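PDB 3ZPY: alginate lyase, family PL7 from Zobellia galactanivorans, which probably cleaves the marine polysaccharide alginate by beta-elimination, the deposited chain being the PL7 catalytic domain of a longer protein. Local coordinates for residues Ala88-Asp93 with Leu212-Phe217; Val105-Gln110 with Phe144-Gln150; Gln150-Val155 with Ser177-Thr181; Tyr188-Val193 with Arg204-Glu208. One frame throughout, in Å; residues are numbered along the deposited sequence.

Contact 1: residues Ala88-Asp93 with Leu212-Phe217; sequences ASWTGD and LSENYF
Trp90 and Asn215 carry this contact, through backbone and side chain alike. Trp90 N donates to Asn215 O at 3.0 Å. Trp90 O is gripped twice by Asn215, by the backbone N at 2.9 Å and by the amide ND2 at 3.0 Å. The CB of Asn215 sits over the six-membered part of the indole as a CH-pi contact, 3.6 Å from the ring centroid, and Asn215 O lies above the same ring system nearer its rim. Trp90 holds CG between its backbone N and carbonyl carbon (chi1 46°), which swings the indole back under the opposing chain. There Trp90 CZ2 reaches a face of the Phe217 ring, 3.5 Å from Phe217 CE2, with the two planes 44° apart. Opposite Trp90 stand two residues, Glu214 and Asn215, making a G1 beta bulge; Gly92 N to Leu212 O (2.9 Å) adds a further backbone bond. Waters join Ser89 OG to Glu214 N and OE1. Farther out, Glu81 accepts from both Trp90 NE1 and Phe217 N, while His97 stacks on the indole. The contact thus fastens the loop between strands 86-87 and 96-107 to the start of strand 216-219, with strands 117-125 and 182-189 packed against it.

Contact 2: residues Val105-Gln110 with Phe144-Gln150; sequences VNQLPQ and FIGEENQ
Gln150 O receives the N-H of Leu108 at 2.9 Å, a nearly straight bond (167° at the hydrogen). The CA of Gln107 also approaches this oxygen, as a CA-H...O contact. One step on, Asn149 N donates to Pro109 O over 2.9 Å, but from well above the carbonyl plane and not on a lone pair. Between these bonds Asn149 CA comes within 3.1 Å of Leu108 O, all of this just after strand 96-107 has ended. Asn149 N and Gln150 O belong to a type II turn, Glu147 to Gln150, which Gln150 braces by accepting Glu147 N on its side-chain OE1 at 2.8 Å. Leu108 CG stands anti to its own carbonyl carbon (chi1 -67°), which carries CD1 to Gly146 N and Gln150 CB, while CD2 faces Phe144 O. Val105 and Phe144 lie alongside each other in opposite senses, Val105 CG2 meeting Phe144 CD2 at 3.5 Å. Gln110 CG packs on Glu148 CB; the Glu148 carboxylate leads away, and its OE1 accepts from Gly116 N. The contact bridges the two sheets of the domain, strand 96-107 of one and strand 138-146 of the other, with Leu119 and Phe121 of strand 117-125 filling in beside Val105.

Contact 3: residues Gln150-Val155 with Ser177-Thr181; sequences QSSGSV and SLDTT
The flat carboxamide of Gln150 ends a side chain whose CG rests against Leu178 CD1, the two side chains crossing at a slant, where antiparallel strands of the jelly-roll sandwich begin to pair. The two carbonyls that Gln150 NE2 serves, Ser152 O at 2.8 Å and Ser154 O at 3.0 Å, both lie in the amide plane. Two nearly straight bonds therefore hold the group flat and fix its rotation, although Ser154 O is approached from above its own carbonyl plane. Ser154 and Ser177 form a non-hydrogen-bonded antiparallel pair where strand 171-177 ends, near the start of strand 154-160 in the larger sheet. Next to it Leu178 N donates to Gly153 O at 2.9 Å, nearly along the C=O axis. Ser177 CB leans on the same oxygen, at 3.1 Å. Leu178 supplies most of the apolar surface. With CG anti to its carbonyl carbon (chi1 -61°), it spreads its methyls over the chain reversal: CD1 lies 3.5 Å from Gln150 O and near Ser152 N, while CD2 meets Val155 CG1 at 3.8 Å. Val105 of strand 96-107 packs on Leu178 as well, so the leucine touches both sheets. The backbone of Gly153 takes a positive phi at which a CB would be jammed against Ser152 O. Gly153 N gives its N-H to a water at 2.8 Å, which in turn donates to Leu178 O at 2.7 Å.

Contact 4: residues Tyr188-Val193 with Arg204-Glu208; sequences YSGGYV and RKKME
A type I' turn from Ser189 to Tyr192 joins strand 182-189 to strand 192-197, and strand 200-206 pairs antiparallel with the latter as the outermost member of its sheet. Gly190 and Gly191 fill the two central turn positions, both at positive phi. Beyond the turn the ladder is regular: Met207 N reaches Gly191 O at 2.9 Å, and Val193 and Lys205 exchange a reciprocal pair of backbone bonds. Tyr192 and Lys206 form the non-hydrogen-bonded pair between them. The Tyr192 ring is sandwiched. On one face Lys206 CB makes a CH-pi contact, 3.7 Å from the ring centroid; on the opposite face the guanidinium of Arg204 lies flat, the planes 9° apart and CZ 3.7 Å from the centroid, a stacked cation-pi pair. Arg204 gets there extended from CG to NE, with CG anti to its backbone N (chi1 172°), and its NH1 is held by a salt bridge to Glu194 and by a water shared with Ser189 O. Lys206 crosses the ring at a slant and bends at its last torsion, which brings NZ within 2.7 Å of Gly190 O. On the other side of the sheet, Met207 turns CG anti to its carbonyl carbon (chi1 -73°), against Tyr188 OH at 3.4 Å and Val193 CG2 at 4.0 Å; bends farther along bring Met207 CE to 3.8 Å from the same hydroxyl, Tyr188 OH. This apolar side is covered by helix 162-165, through Tyr162 and Val163, and by Val139 of strand 138-146.

Following the chain from the N terminus, contact 1 opens first, in the loop after strand 86-87, and closes last, when 212-217 returns 119 residues later; the other three lie between its two halves. Contact 2 opens at the end of strand 96-107 and closes at Gln150, which contact 3 shares before closing at 177-181. Contact 4 then closes the short excursion from 188-193 to 204-208. Contacts 2, 3 and 4 follow in series, and none cross. Contact 2 bridges the two sheets, and contact 3, touching it through Asp179 N and Val105 O, closes neighbouring strands 154-160 and 171-177. Contact 1 lies across the chain's centre from both, and contact 4 meets it through Gly92 and Gly191.

Contact 1: residues Ala88-Asp93 with Leu212-Phe217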
# COMPACT_ATOMS: atom_id res chain seq x y z
N ALA A 88 11.94 5.94 7.88
CA ALA A 88 12.84 5.19 6.94
C ALA A 88 13.17 6.05 5.73
O ALA A 88 12.28 6.69 5.20
CB ALA A 88 12.21 3.93 6.49
N SER A 89 14.42 5.98 5.29
CA SER A 89 14.87 6.70 4.15
C SER A 89 16.15 6.04 3.66
O SER A 89 17.18 6.07 4.33
CB SER A 89 15.17 8.16 4.57
OG SER A 89 15.70 8.95 3.48
N TRP A 90 16.07 5.37 2.52
CA TRP A 90 17.20 4.59 2.04
C TRP A 90 17.31 4.65 0.55
O TRP A 90 16.42 5.19 -0.15
CB TRP A 90 17.07 3.12 2.52
CG TRP A 90 15.68 2.52 2.34
CD1 TRP A 90 14.71 2.33 3.33
CD2 TRP A 90 15.11 2.01 1.11
NE1 TRP A 90 13.59 1.75 2.79
CE2 TRP A 90 13.78 1.54 1.43
CE3 TRP A 90 15.58 1.86 -0.17
CZ2 TRP A 90 12.91 1.01 0.45
CZ3 TRP A 90 14.75 1.33 -1.16
CH2 TRP A 90 13.42 0.90 -0.87
N THR A 91 18.45 4.20 0.05
CA THR A 91 18.88 4.52 -1.34
C THR A 91 18.81 3.26 -2.26
O THR A 91 19.41 2.22 -1.97
CB THR A 91 20.29 5.11 -1.28
OG1 THR A 91 20.22 6.36 -0.58
CG2 THR A 91 20.80 5.41 -2.65
N GLY A 92 18.14 3.38 -3.37
CA GLY A 92 17.85 2.26 -4.25
C GLY A 92 19.04 1.69 -5.01
O GLY A 92 18.89 0.55 -5.52
N ASP A 93 20.16 2.41 -5.10
CA ASP A 93 21.38 1.83 -5.69
C ASP A 93 22.58 1.78 -4.70
O ASP A 93 23.74 1.78 -5.11
CB ASP A 93 21.69 2.57 -7.03
CG ASP A 93 21.91 4.08 -6.86
OD1 ASP A 93 21.82 4.56 -5.72
OD2 ASP A 93 22.18 4.78 -7.90
N LEU A 212 18.84 8.17 -6.37
CA LEU A 212 17.83 7.25 -5.88
C LEU A 212 17.71 7.22 -4.34
O LEU A 212 17.38 6.16 -3.77
CB LEU A 212 18.12 5.84 -6.43
CG LEU A 212 18.18 5.83 -7.95
CD1 LEU A 212 18.41 4.38 -8.44
CD2 LEU A 212 16.92 6.42 -8.60
N SER A 213 18.05 8.31 -3.64
CA SER A 213 17.88 8.37 -2.20
C SER A 213 16.45 8.66 -1.77
O SER A 213 15.54 8.91 -2.59
CB SER A 213 18.84 9.43 -1.64
OG SER A 213 18.47 10.74 -2.08
N GLU A 214 16.25 8.45 -0.48
CA GLU A 214 15.03 8.92 0.23
C GLU A 214 13.77 8.09 -0.08
O GLU A 214 12.66 8.61 -0.18
CB GLU A 214 14.76 10.43 0.06
CG GLU A 214 15.94 11.31 0.49
CD GLU A 214 15.45 12.71 0.61
OE1 GLU A 214 14.90 13.06 1.70
OE2 GLU A 214 15.50 13.43 -0.40
N ASN A 215 13.95 6.76 -0.16
CA ASN A 215 12.87 5.79 -0.34
C ASN A 215 12.44 5.19 0.97
O ASN A 215 13.19 5.07 1.94
CB ASN A 215 13.30 4.66 -1.28
CG ASN A 215 13.75 5.17 -2.63
OD1 ASN A 215 12.92 5.66 -3.46
ND2 ASN A 215 15.08 5.20 -2.81
N TYR A 216 11.20 4.72 0.94
CA TYR A 216 10.70 3.86 2.03
C TYR A 216 9.56 2.98 1.52
O TYR A 216 8.93 3.28 0.48
CB TYR A 216 10.18 4.66 3.21
CG TYR A 216 9.11 5.69 2.93
CD1 TYR A 216 9.44 6.97 2.49
CD2 TYR A 216 7.76 5.36 3.09
CE1 TYR A 216 8.44 7.97 2.29
CE2 TYR A 216 6.78 6.32 2.88
CZ TYR A 216 7.10 7.57 2.47
OH TYR A 216 6.07 8.53 2.31
N PHE A 217 9.37 1.84 2.20
CA PHE A 217 8.28 0.97 1.83
C PHE A 217 6.95 1.42 2.49
O PHE A 217 6.95 1.98 3.60
CB PHE A 217 8.58 -0.45 2.33
CG PHE A 217 9.65 -1.12 1.52
CD1 PHE A 217 9.44 -1.41 0.18
CD2 PHE A 217 10.85 -1.46 2.13
CE1 PHE A 217 10.44 -2.09 -0.54
CE2 PHE A 217 11.86 -2.14 1.41
CZ PHE A 217 11.62 -2.48 0.09
O HOH W 1 17.97 8.32 1.87
O HOH W 2 15.02 11.49 3.91
O HOH W 3 21.51 7.33 -5.99

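Contact 2: residues Val105-Gln110 with Phe144-Gln150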
# COMPACT_ATOMS: atom_id res chain seq x y z
N VAL A 105 -6.09 -10.01 -1.87
CA VAL A 105 -7.03 -8.90 -2.06
C VAL A 105 -8.38 -9.63 -2.09
O VAL A 105 -8.57 -10.53 -2.95
CB VAL A 105 -6.75 -8.01 -3.26
CG1 VAL A 105 -7.85 -6.94 -3.37
CG2 VAL A 105 -5.33 -7.45 -3.19
N ASN A 106 -9.34 -9.21 -1.23
CA ASN A 106 -10.57 -9.85 -1.15
C ASN A 106 -11.74 -9.06 -1.79
O ASN A 106 -12.79 -9.60 -1.94
CB ASN A 106 -10.91 -10.08 0.33
CG ASN A 106 -9.83 -10.97 1.01
OD1 ASN A 106 -9.64 -12.12 0.61
ND2 ASN A 106 -9.04 -10.38 1.90
N GLN A 107 -11.55 -7.78 -2.14
CA GLN A 107 -12.62 -6.96 -2.66
C GLN A 107 -11.97 -5.74 -3.26
O GLN A 107 -11.07 -5.16 -2.65
CB GLN A 107 -13.53 -6.46 -1.48
CG GLN A 107 -14.73 -5.67 -1.92
CD GLN A 107 -15.90 -6.45 -2.54
OE1 GLN A 107 -16.09 -7.59 -2.35
NE2 GLN A 107 -16.74 -5.75 -3.17
N LEU A 108 -12.47 -5.35 -4.45
CA LEU A 108 -12.05 -4.08 -5.10
C LEU A 108 -13.16 -3.05 -4.91
O LEU A 108 -14.37 -3.38 -4.80
CB LEU A 108 -11.85 -4.27 -6.61
CG LEU A 108 -10.66 -5.17 -6.92
CD1 LEU A 108 -10.59 -5.37 -8.43
CD2 LEU A 108 -9.39 -4.72 -6.27
N PRO A 109 -12.76 -1.74 -4.90
CA PRO A 109 -13.72 -0.66 -4.82
C PRO A 109 -14.25 -0.34 -6.22
O PRO A 109 -14.05 -1.15 -7.17
CB PRO A 109 -12.89 0.46 -4.19
CG PRO A 109 -11.53 0.26 -4.91
CD PRO A 109 -11.36 -1.27 -4.82
N GLN A 110 -14.91 0.85 -6.36
CA GLN A 110 -15.48 1.27 -7.67
C GLN A 110 -14.82 2.60 -7.95
O GLN A 110 -14.90 3.55 -7.08
CB GLN A 110 -16.95 1.41 -7.55
CG GLN A 110 -17.60 2.09 -8.78
CD GLN A 110 -19.08 2.11 -8.65
OE1 GLN A 110 -19.64 1.40 -7.85
NE2 GLN A 110 -19.73 2.94 -9.45
N PHE A 144 -3.78 -4.54 -7.88
CA PHE A 144 -4.71 -5.33 -8.68
C PHE A 144 -5.81 -4.41 -9.26
O PHE A 144 -6.33 -3.58 -8.53
CB PHE A 144 -5.36 -6.46 -7.87
CG PHE A 144 -4.47 -7.62 -7.57
CD1 PHE A 144 -3.33 -7.98 -8.32
CD2 PHE A 144 -4.88 -8.47 -6.54
CE1 PHE A 144 -2.58 -9.09 -7.93
CE2 PHE A 144 -4.17 -9.59 -6.18
CZ PHE A 144 -3.00 -9.90 -6.91
N ILE A 145 -6.12 -4.66 -10.53
CA ILE A 145 -7.11 -3.92 -11.24
C ILE A 145 -8.14 -4.91 -11.82
O ILE A 145 -7.77 -5.97 -12.38
CB ILE A 145 -6.50 -3.03 -12.34
CG1 ILE A 145 -7.61 -2.19 -13.03
CG2 ILE A 145 -5.68 -3.85 -13.37
CD1 ILE A 145 -7.04 -1.02 -13.74
N GLY A 146 -9.40 -4.55 -11.71
CA GLY A 146 -10.51 -5.40 -12.18
C GLY A 146 -11.80 -4.66 -12.29
O GLY A 146 -11.81 -3.48 -12.67
N GLU A 147 -12.91 -5.32 -12.04
CA GLU A 147 -14.20 -4.67 -12.22
C GLU A 147 -14.61 -3.88 -10.97
O GLU A 147 -14.10 -4.14 -9.86
CB GLU A 147 -15.28 -5.75 -12.40
CG GLU A 147 -15.10 -6.62 -13.61
CD GLU A 147 -15.77 -7.93 -13.31
OE1 GLU A 147 -17.04 -7.93 -13.36
OE2 GLU A 147 -15.07 -8.93 -12.98
N GLU A 148 -15.52 -2.93 -11.17
CA GLU A 148 -15.99 -2.14 -10.02
C GLU A 148 -16.63 -3.11 -9.01
O GLU A 148 -17.37 -4.02 -9.36
CB GLU A 148 -17.00 -1.11 -10.43
CG GLU A 148 -18.20 -1.67 -11.25
CD GLU A 148 -17.92 -1.83 -12.75
OE1 GLU A 148 -16.73 -1.85 -13.18
OE2 GLU A 148 -18.94 -1.96 -13.51
N ASN A 149 -16.30 -2.88 -7.74
CA ASN A 149 -16.87 -3.78 -6.65
C ASN A 149 -16.62 -5.24 -6.88
O ASN A 149 -17.39 -6.05 -6.31
CB ASN A 149 -18.35 -3.45 -6.43
CG ASN A 149 -18.49 -1.98 -6.15
OD1 ASN A 149 -19.36 -1.34 -6.74
ND2 ASN A 149 -17.67 -1.48 -5.20
N GLN A 150 -15.52 -5.57 -7.58
CA GLN A 150 -15.27 -7.03 -7.79
C GLN A 150 -15.03 -7.79 -6.47
O GLN A 150 -14.18 -7.36 -5.63
CB GLN A 150 -14.09 -7.21 -8.74
CG GLN A 150 -13.99 -8.65 -9.25
CD GLN A 150 -12.95 -8.86 -10.32
OE1 GLN A 150 -12.49 -7.85 -10.97
NE2 GLN A 150 -12.54 -10.06 -10.51

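Contact 3: residues Gln150-Val155 with Ser177-Thr181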
# COMPACT_ATOMS: atom_id res chain seq x y z
N GLN A 150 -15.52 -5.57 -7.58
CA GLN A 150 -15.27 -7.03 -7.79
C GLN A 150 -15.03 -7.79 -6.47
O GLN A 150 -14.18 -7.36 -5.63
CB GLN A 150 -14.09 -7.21 -8.74
CG GLN A 150 -13.99 -8.65 -9.25
CD GLN A 150 -12.95 -8.86 -10.32
OE1 GLN A 150 -12.49 -7.85 -10.97
NE2 GLN A 150 -12.54 -10.06 -10.51
N SER A 151 -15.73 -8.91 -6.26
CA SER A 151 -15.71 -9.66 -5.05
C SER A 151 -15.01 -11.03 -5.19
O SER A 151 -14.79 -11.73 -4.20
CB SER A 151 -17.17 -9.76 -4.55
OG SER A 151 -17.95 -10.36 -5.57
N SER A 152 -14.72 -11.46 -6.42
CA SER A 152 -14.09 -12.81 -6.65
C SER A 152 -13.55 -12.79 -8.04
O SER A 152 -13.89 -11.92 -8.85
CB SER A 152 -15.17 -13.82 -6.54
OG SER A 152 -16.07 -13.75 -7.62
N GLY A 153 -12.64 -13.71 -8.31
CA GLY A 153 -12.23 -14.01 -9.66
C GLY A 153 -11.00 -13.29 -10.12
O GLY A 153 -10.12 -12.88 -9.35
N SER A 154 -10.96 -13.18 -11.44
CA SER A 154 -9.69 -12.85 -12.13
C SER A 154 -9.44 -11.38 -12.17
O SER A 154 -10.35 -10.60 -12.42
CB SER A 154 -9.65 -13.38 -13.50
OG SER A 154 -10.83 -13.04 -14.19
N VAL A 155 -8.21 -10.95 -11.92
CA VAL A 155 -7.78 -9.55 -12.00
C VAL A 155 -6.43 -9.48 -12.68
O VAL A 155 -5.75 -10.54 -12.91
CB VAL A 155 -7.69 -8.95 -10.54
CG1 VAL A 155 -9.05 -8.92 -9.86
CG2 VAL A 155 -6.68 -9.71 -9.68
N SER A 177 -5.65 -13.35 -9.17
CA SER A 177 -7.05 -13.49 -8.69
C SER A 177 -7.21 -12.96 -7.31
O SER A 177 -6.30 -12.92 -6.51
CB SER A 177 -7.77 -14.82 -8.92
OG SER A 177 -7.07 -15.75 -8.22
N LEU A 178 -8.48 -12.61 -7.03
CA LEU A 178 -8.92 -12.27 -5.69
C LEU A 178 -8.97 -13.54 -4.81
O LEU A 178 -9.13 -14.63 -5.31
CB LEU A 178 -10.27 -11.60 -5.68
CG LEU A 178 -10.28 -10.28 -6.47
CD1 LEU A 178 -11.62 -9.56 -6.37
CD2 LEU A 178 -9.18 -9.28 -6.06
N ASP A 179 -8.94 -13.35 -3.48
CA ASP A 179 -9.02 -14.43 -2.49
C ASP A 179 -8.01 -15.47 -2.77
O ASP A 179 -8.22 -16.62 -2.46
CB ASP A 179 -10.42 -15.03 -2.57
CG ASP A 179 -11.52 -14.01 -2.28
OD1 ASP A 179 -11.36 -13.15 -1.40
OD2 ASP A 179 -12.54 -13.99 -3.05
N THR A 180 -6.77 -15.10 -3.09
CA THR A 180 -5.70 -15.97 -3.51
C THR A 180 -4.43 -15.50 -2.88
O THR A 180 -4.05 -14.32 -3.01
CB THR A 180 -5.54 -16.02 -5.02
OG1 THR A 180 -6.74 -16.55 -5.58
CG2 THR A 180 -4.40 -16.90 -5.44
N THR A 181 -3.73 -16.36 -2.18
CA THR A 181 -2.50 -15.97 -1.43
C THR A 181 -1.35 -15.84 -2.40
O THR A 181 -1.05 -16.75 -3.21
CB THR A 181 -2.24 -17.08 -0.41
OG1 THR A 181 -3.29 -16.89 0.51
CG2 THR A 181 -0.88 -16.85 0.30
O HOH W 4 -11.10 -15.61 -6.87

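Contact 4: residues Tyr188-Val193 with Arg204-Glu208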
# COMPACT_ATOMS: atom_id res chain seq x y z
N TYR A 188 14.46 -3.31 -4.18
CA TYR A 188 15.08 -2.14 -4.82
C TYR A 188 16.57 -2.31 -4.55
O TYR A 188 16.99 -2.25 -3.40
CB TYR A 188 14.55 -0.83 -4.16
CG TYR A 188 14.69 0.44 -4.99
CD1 TYR A 188 15.35 0.49 -6.25
CD2 TYR A 188 14.07 1.60 -4.54
CE1 TYR A 188 15.47 1.73 -6.97
CE2 TYR A 188 14.15 2.84 -5.26
CZ TYR A 188 14.82 2.86 -6.49
OH TYR A 188 14.88 4.12 -7.16
N SER A 189 17.33 -2.56 -5.64
CA SER A 189 18.76 -2.90 -5.51
C SER A 189 19.41 -2.62 -6.80
O SER A 189 18.86 -2.92 -7.88
CB SER A 189 18.93 -4.41 -5.14
OG SER A 189 20.32 -4.69 -4.96
N GLY A 190 20.57 -1.99 -6.74
CA GLY A 190 21.29 -1.70 -7.99
C GLY A 190 20.60 -0.72 -8.95
O GLY A 190 20.92 -0.67 -10.10
N GLY A 191 19.66 0.05 -8.39
CA GLY A 191 18.82 0.94 -9.04
C GLY A 191 17.67 0.27 -9.80
O GLY A 191 16.93 0.92 -10.46
N TYR A 192 17.48 -1.04 -9.67
CA TYR A 192 16.34 -1.74 -10.24
C TYR A 192 15.23 -1.93 -9.20
O TYR A 192 15.51 -2.29 -8.05
CB TYR A 192 16.72 -3.17 -10.69
CG TYR A 192 17.55 -3.19 -11.96
CD1 TYR A 192 18.96 -2.90 -11.93
CD2 TYR A 192 16.98 -3.61 -13.16
CE1 TYR A 192 19.72 -2.97 -13.11
CE2 TYR A 192 17.76 -3.59 -14.35
CZ TYR A 192 19.08 -3.35 -14.29
OH TYR A 192 19.95 -3.35 -15.42
N VAL A 193 13.97 -1.72 -9.62
CA VAL A 193 12.76 -2.04 -8.82
C VAL A 193 12.23 -3.34 -9.37
O VAL A 193 12.11 -3.54 -10.58
CB VAL A 193 11.73 -0.93 -9.02
CG1 VAL A 193 10.44 -1.32 -8.35
CG2 VAL A 193 12.31 0.34 -8.44
N ARG A 204 10.58 -6.27 -13.46
CA ARG A 204 11.88 -5.78 -13.04
C ARG A 204 12.26 -4.66 -14.00
O ARG A 204 12.27 -4.91 -15.24
CB ARG A 204 12.92 -6.92 -13.10
CG ARG A 204 14.34 -6.44 -12.87
CD ARG A 204 15.33 -7.60 -12.81
NE ARG A 204 16.70 -7.15 -13.06
CZ ARG A 204 17.53 -6.69 -12.12
NH1 ARG A 204 17.15 -6.71 -10.84
NH2 ARG A 204 18.77 -6.33 -12.46
N LYS A 205 12.68 -3.48 -13.47
CA LYS A 205 12.96 -2.36 -14.36
C LYS A 205 13.87 -1.40 -13.64
O LYS A 205 13.69 -1.12 -12.45
CB LYS A 205 11.65 -1.65 -14.77
CG LYS A 205 11.87 -0.61 -15.89
CD LYS A 205 10.50 -0.20 -16.45
CE LYS A 205 10.61 0.84 -17.59
NZ LYS A 205 11.33 0.21 -18.71
N LYS A 206 14.84 -0.87 -14.38
CA LYS A 206 15.77 0.13 -13.85
C LYS A 206 15.10 1.51 -13.70
O LYS A 206 14.41 1.95 -14.64
CB LYS A 206 17.14 0.00 -14.48
CG LYS A 206 18.25 0.79 -13.80
CD LYS A 206 19.50 0.85 -14.67
CE LYS A 206 20.73 1.18 -13.85
NZ LYS A 206 20.85 0.30 -12.65
N MET A 207 15.41 2.20 -12.62
CA MET A 207 15.10 3.64 -12.46
C MET A 207 16.20 4.41 -13.16
O MET A 207 17.38 4.46 -12.67
CB MET A 207 15.05 4.02 -11.00
CG MET A 207 13.82 3.50 -10.32
SD MET A 207 12.39 4.53 -10.71
CE MET A 207 12.84 6.02 -9.73
N GLU A 208 15.85 5.09 -14.25
CA GLU A 208 16.82 5.96 -14.97
C GLU A 208 16.83 7.36 -14.41
O GLU A 208 16.50 8.30 -15.09
CB GLU A 208 16.53 5.96 -16.48
CG GLU A 208 16.56 4.59 -17.17
CD GLU A 208 17.90 3.88 -17.08
OE1 GLU A 208 18.96 4.51 -16.78
OE2 GLU A 208 17.90 2.66 -17.35
O HOH W 5 19.15 -5.50 -9.12